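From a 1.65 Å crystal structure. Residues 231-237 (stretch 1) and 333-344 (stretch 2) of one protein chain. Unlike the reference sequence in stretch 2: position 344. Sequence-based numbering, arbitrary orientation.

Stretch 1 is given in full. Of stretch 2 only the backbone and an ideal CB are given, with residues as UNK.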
# COMPACT_ATOMS: atom_id res chain seq x y z
N CYS A 231 -29.33 -9.81 -0.19
CA CYS A 231 -28.89 -10.72 0.86
C CYS A 231 -28.53 -11.87 -0.09
O CYS A 231 -29.40 -12.40 -0.81
CB CYS A 231 -30.04 -11.12 1.78
SG CYS A 231 -29.60 -12.51 2.80
N PHE A 232 -27.27 -12.30 -0.11
CA PHE A 232 -26.86 -13.28 -1.11
C PHE A 232 -26.12 -14.42 -0.46
O PHE A 232 -25.30 -14.20 0.44
CB PHE A 232 -25.93 -12.54 -2.09
CG PHE A 232 -25.61 -13.27 -3.34
CD1 PHE A 232 -26.26 -12.94 -4.52
CD2 PHE A 232 -24.58 -14.20 -3.36
CE1 PHE A 232 -25.87 -13.52 -5.74
CE2 PHE A 232 -24.19 -14.80 -4.57
CZ PHE A 232 -24.82 -14.46 -5.75
N SER A 233 -26.40 -15.65 -0.91
CA SER A 233 -25.67 -16.79 -0.33
C SER A 233 -25.51 -17.90 -1.35
O SER A 233 -26.51 -18.47 -1.82
CB SER A 233 -26.37 -17.31 0.93
OG SER A 233 -25.49 -18.20 1.64
N ILE A 234 -24.26 -18.21 -1.69
CA ILE A 234 -24.00 -19.22 -2.69
C ILE A 234 -22.99 -20.26 -2.19
O ILE A 234 -22.01 -19.92 -1.52
CB ILE A 234 -23.52 -18.56 -4.01
CG1 ILE A 234 -23.57 -19.57 -5.16
CG2 ILE A 234 -22.07 -17.97 -3.81
CD1 ILE A 234 -23.16 -19.00 -6.51
N ASP A 235 -23.26 -21.52 -2.52
CA ASP A 235 -22.38 -22.62 -2.11
C ASP A 235 -22.68 -23.79 -3.04
O ASP A 235 -23.78 -23.86 -3.59
CB ASP A 235 -22.70 -22.99 -0.65
CG ASP A 235 -21.68 -23.96 -0.04
OD1 ASP A 235 -21.69 -25.16 -0.38
OD2 ASP A 235 -20.86 -23.48 0.79
N LYS A 236 -21.71 -24.67 -3.26
CA LYS A 236 -21.99 -25.82 -4.12
C LYS A 236 -23.06 -26.70 -3.46
O LYS A 236 -23.72 -27.48 -4.13
CB LYS A 236 -20.70 -26.61 -4.38
CG LYS A 236 -20.01 -27.08 -3.12
CD LYS A 236 -18.65 -27.73 -3.43
CE LYS A 236 -18.04 -28.34 -2.17
NZ LYS A 236 -17.93 -27.32 -1.08
N ASP A 237 -23.22 -26.57 -2.15
CA ASP A 237 -24.22 -27.30 -1.38
C ASP A 237 -25.37 -26.31 -1.13
O ASP A 237 -25.30 -25.46 -0.24
CB ASP A 237 -23.65 -27.76 -0.03
CG ASP A 237 -24.68 -28.51 0.82
OD1 ASP A 237 -25.87 -28.16 0.80
OD2 ASP A 237 -24.28 -29.43 1.57
N UNK A 333 -14.88 -15.82 0.85
CA UNK A 333 -13.94 -15.90 -0.27
C UNK A 333 -14.31 -17.00 -1.28
O UNK A 333 -14.29 -16.76 -2.50
CB UNK A 333 -12.53 -16.15 0.26
N UNK A 334 -14.64 -18.20 -0.80
CA UNK A 334 -15.02 -19.28 -1.73
C UNK A 334 -16.30 -18.90 -2.46
O UNK A 334 -16.47 -19.25 -3.63
CB UNK A 334 -15.21 -20.61 -0.99
N UNK A 335 -17.17 -18.17 -1.78
CA UNK A 335 -18.45 -17.73 -2.38
C UNK A 335 -18.20 -16.74 -3.53
O UNK A 335 -18.77 -16.82 -4.62
CB UNK A 335 -19.34 -17.08 -1.32
N UNK A 336 -17.31 -15.79 -3.29
CA UNK A 336 -16.99 -14.85 -4.33
C UNK A 336 -16.43 -15.56 -5.56
O UNK A 336 -16.74 -15.22 -6.69
CB UNK A 336 -16.00 -13.81 -3.81
N UNK A 337 -15.55 -16.54 -5.32
CA UNK A 337 -14.95 -17.28 -6.41
C UNK A 337 -16.00 -18.12 -7.16
O UNK A 337 -15.95 -18.24 -8.38
CB UNK A 337 -13.83 -18.18 -5.88
N UNK A 338 -16.95 -18.67 -6.41
CA UNK A 338 -18.01 -19.47 -7.03
C UNK A 338 -18.86 -18.54 -7.93
O UNK A 338 -19.24 -18.89 -9.06
CB UNK A 338 -18.87 -20.15 -5.97
N UNK A 339 -19.11 -17.31 -7.48
CA UNK A 339 -19.81 -16.37 -8.35
C UNK A 339 -18.97 -16.06 -9.61
O UNK A 339 -19.48 -16.07 -10.73
CB UNK A 339 -20.12 -15.08 -7.59
N UNK A 340 -17.67 -15.79 -9.45
CA UNK A 340 -16.87 -15.47 -10.62
C UNK A 340 -16.74 -16.65 -11.60
O UNK A 340 -16.72 -16.45 -12.82
CB UNK A 340 -15.48 -15.01 -10.17
N UNK A 341 -16.68 -17.86 -11.07
CA UNK A 341 -16.52 -19.06 -11.91
C UNK A 341 -17.79 -19.66 -12.48
O UNK A 341 -17.76 -20.16 -13.61
CB UNK A 341 -15.81 -20.14 -11.10
N UNK A 342 -18.89 -19.62 -11.73
CA UNK A 342 -20.11 -20.29 -12.21
C UNK A 342 -21.37 -19.44 -12.34
O UNK A 342 -22.47 -19.98 -12.65
CB UNK A 342 -20.43 -21.45 -11.27
N UNK A 343 -21.26 -18.13 -12.08
CA UNK A 343 -22.42 -17.27 -12.21
C UNK A 343 -22.16 -16.18 -13.24
O UNK A 343 -22.86 -16.08 -14.25
CB UNK A 343 -22.79 -16.65 -10.86
N UNK A 344 -21.15 -15.33 -12.99
CA UNK A 344 -20.86 -14.24 -13.91
C UNK A 344 -20.69 -14.63 -15.39
O UNK A 344 -21.20 -13.94 -16.26
CB UNK A 344 -19.58 -13.54 -13.44

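The helix of stretch 2 runs at 81° to the short strand 232-234, and positions 335, 338, 339 and 343, recurring along one side of the helix, meet the apolar side chains of Phe 232 and Ile 234.

Position 333 has nothing of stretch 1 near its CB; many residues would suit, and it is Glu 333.

At 334 the CB points toward stretch 1 but has nothing within 5.5 Å, so a long side chain is needed to arrive. The carboxylate of Asp 235 favours a basic residue, the amine of Lys 236 an acidic or neutral one. The residue is Lys 334. Its NZ lies 4.3 Å from Asp 235 OD2, beyond a salt bridge though electrostatically favourable, and 4.5 Å from Lys 236 NZ, a like-charged neighbour.

Position 335 is the tightest: its CA is 5.8 Å from Ile 234 CA, and the ideal CB already sits 3.8 Å from Ile 234 CG2. A small residue, alanine, glycine or perhaps serine, fits the close approach. Ala 335 packs its CB 3.8 Å from Ile 234 CG2, while its backbone O is 3.6 Å from the same methyl.

Position 336 points away and 337 is out of reach; they are Ile 336 and Glu 337, and stretch 1 dictates neither.

One turn after 334, position 338 points toward stretch 1, its ideal CB 4.4 Å from Ile 234 CG2. There is room for a branched or flexible apolar chain such as leucine, isoleucine or methionine. Leu 338, with chi1 t and chi2 p, sets CD2 4.0 Å from Ile 234 CG1 and lays it against the backbone that follows, 3.6 Å from both Asp 235 C and Lys 236 N.

Position 339 points sideways, its ideal CB 5.1 Å from both Phe 232 CE2 and Ile 234 CD1. A medium apolar residue can bridge the two. Val 339 does so with one methyl, CG2 being 3.7 Å from Phe 232 CE2 and 3.9 Å from Ile 234 CG2.

Positions 340 and 341 lie out of reach: Gly 340 and Gln 341. Position 342 points toward stretch 1 but remains distant, which leaves polar residues free to serve; Glu 342 makes no contact.

At 343 the ideal CB is 5.0 Å from Ile 234 CD1, a gap that valine, leucine or isoleucine could close. Val 343 brings CG2 to 3.6 Å from that CD1.

Position 344 is beyond reach and unconstrained here; Ile 344 replaces the reference leucine.

Stretch 2 (333-344) EKAIELVGQEVI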
# COMPACT_ATOMS: atom_id res chain seq x y z
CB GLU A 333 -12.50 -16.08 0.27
CG GLU A 333 -11.48 -16.35 -0.81
CD GLU A 333 -10.06 -16.22 -0.26
OE1 GLU A 333 -9.15 -16.78 -0.89
OE2 GLU A 333 -9.91 -15.57 0.80
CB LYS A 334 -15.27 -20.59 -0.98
CG LYS A 334 -14.07 -21.24 -0.33
CD LYS A 334 -14.61 -22.24 0.74
CE LYS A 334 -15.79 -23.08 0.20
NZ LYS A 334 -16.59 -23.74 1.29
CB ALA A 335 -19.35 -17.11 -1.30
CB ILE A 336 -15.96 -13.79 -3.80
CG1 ILE A 336 -16.65 -12.93 -2.73
CG2 ILE A 336 -15.38 -12.94 -4.96
CD1 ILE A 336 -15.68 -12.07 -1.87
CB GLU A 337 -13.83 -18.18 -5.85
CG GLU A 337 -12.63 -17.34 -5.37
CD GLU A 337 -11.52 -18.17 -4.80
OE1 GLU A 337 -11.83 -19.18 -4.10
OE2 GLU A 337 -10.35 -17.81 -5.02
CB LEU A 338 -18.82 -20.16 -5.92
CG LEU A 338 -19.77 -21.26 -6.35
CD1 LEU A 338 -19.04 -22.25 -7.28
CD2 LEU A 338 -20.32 -21.93 -5.10
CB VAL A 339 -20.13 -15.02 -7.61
CG1 VAL A 339 -20.71 -13.96 -8.61
CG2 VAL A 339 -21.10 -15.27 -6.51
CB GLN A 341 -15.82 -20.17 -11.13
CG GLN A 341 -14.34 -19.93 -10.86
CD GLN A 341 -13.51 -19.96 -12.14
OE1 GLN A 341 -12.99 -18.95 -12.60
NE2 GLN A 341 -13.42 -21.15 -12.74
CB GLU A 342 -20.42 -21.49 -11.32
CG GLU A 342 -19.22 -22.42 -11.12
CD GLU A 342 -19.58 -23.75 -10.50
OE1 GLU A 342 -18.64 -24.49 -10.10
OE2 GLU A 342 -20.79 -24.08 -10.41
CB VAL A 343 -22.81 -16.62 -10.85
CG1 VAL A 343 -23.98 -15.64 -11.06
CG2 VAL A 343 -23.22 -17.71 -9.85
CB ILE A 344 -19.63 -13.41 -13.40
CG1 ILE A 344 -20.04 -12.73 -12.08
CG2 ILE A 344 -19.18 -12.37 -14.45
CD1 ILE A 344 -18.92 -11.91 -11.40
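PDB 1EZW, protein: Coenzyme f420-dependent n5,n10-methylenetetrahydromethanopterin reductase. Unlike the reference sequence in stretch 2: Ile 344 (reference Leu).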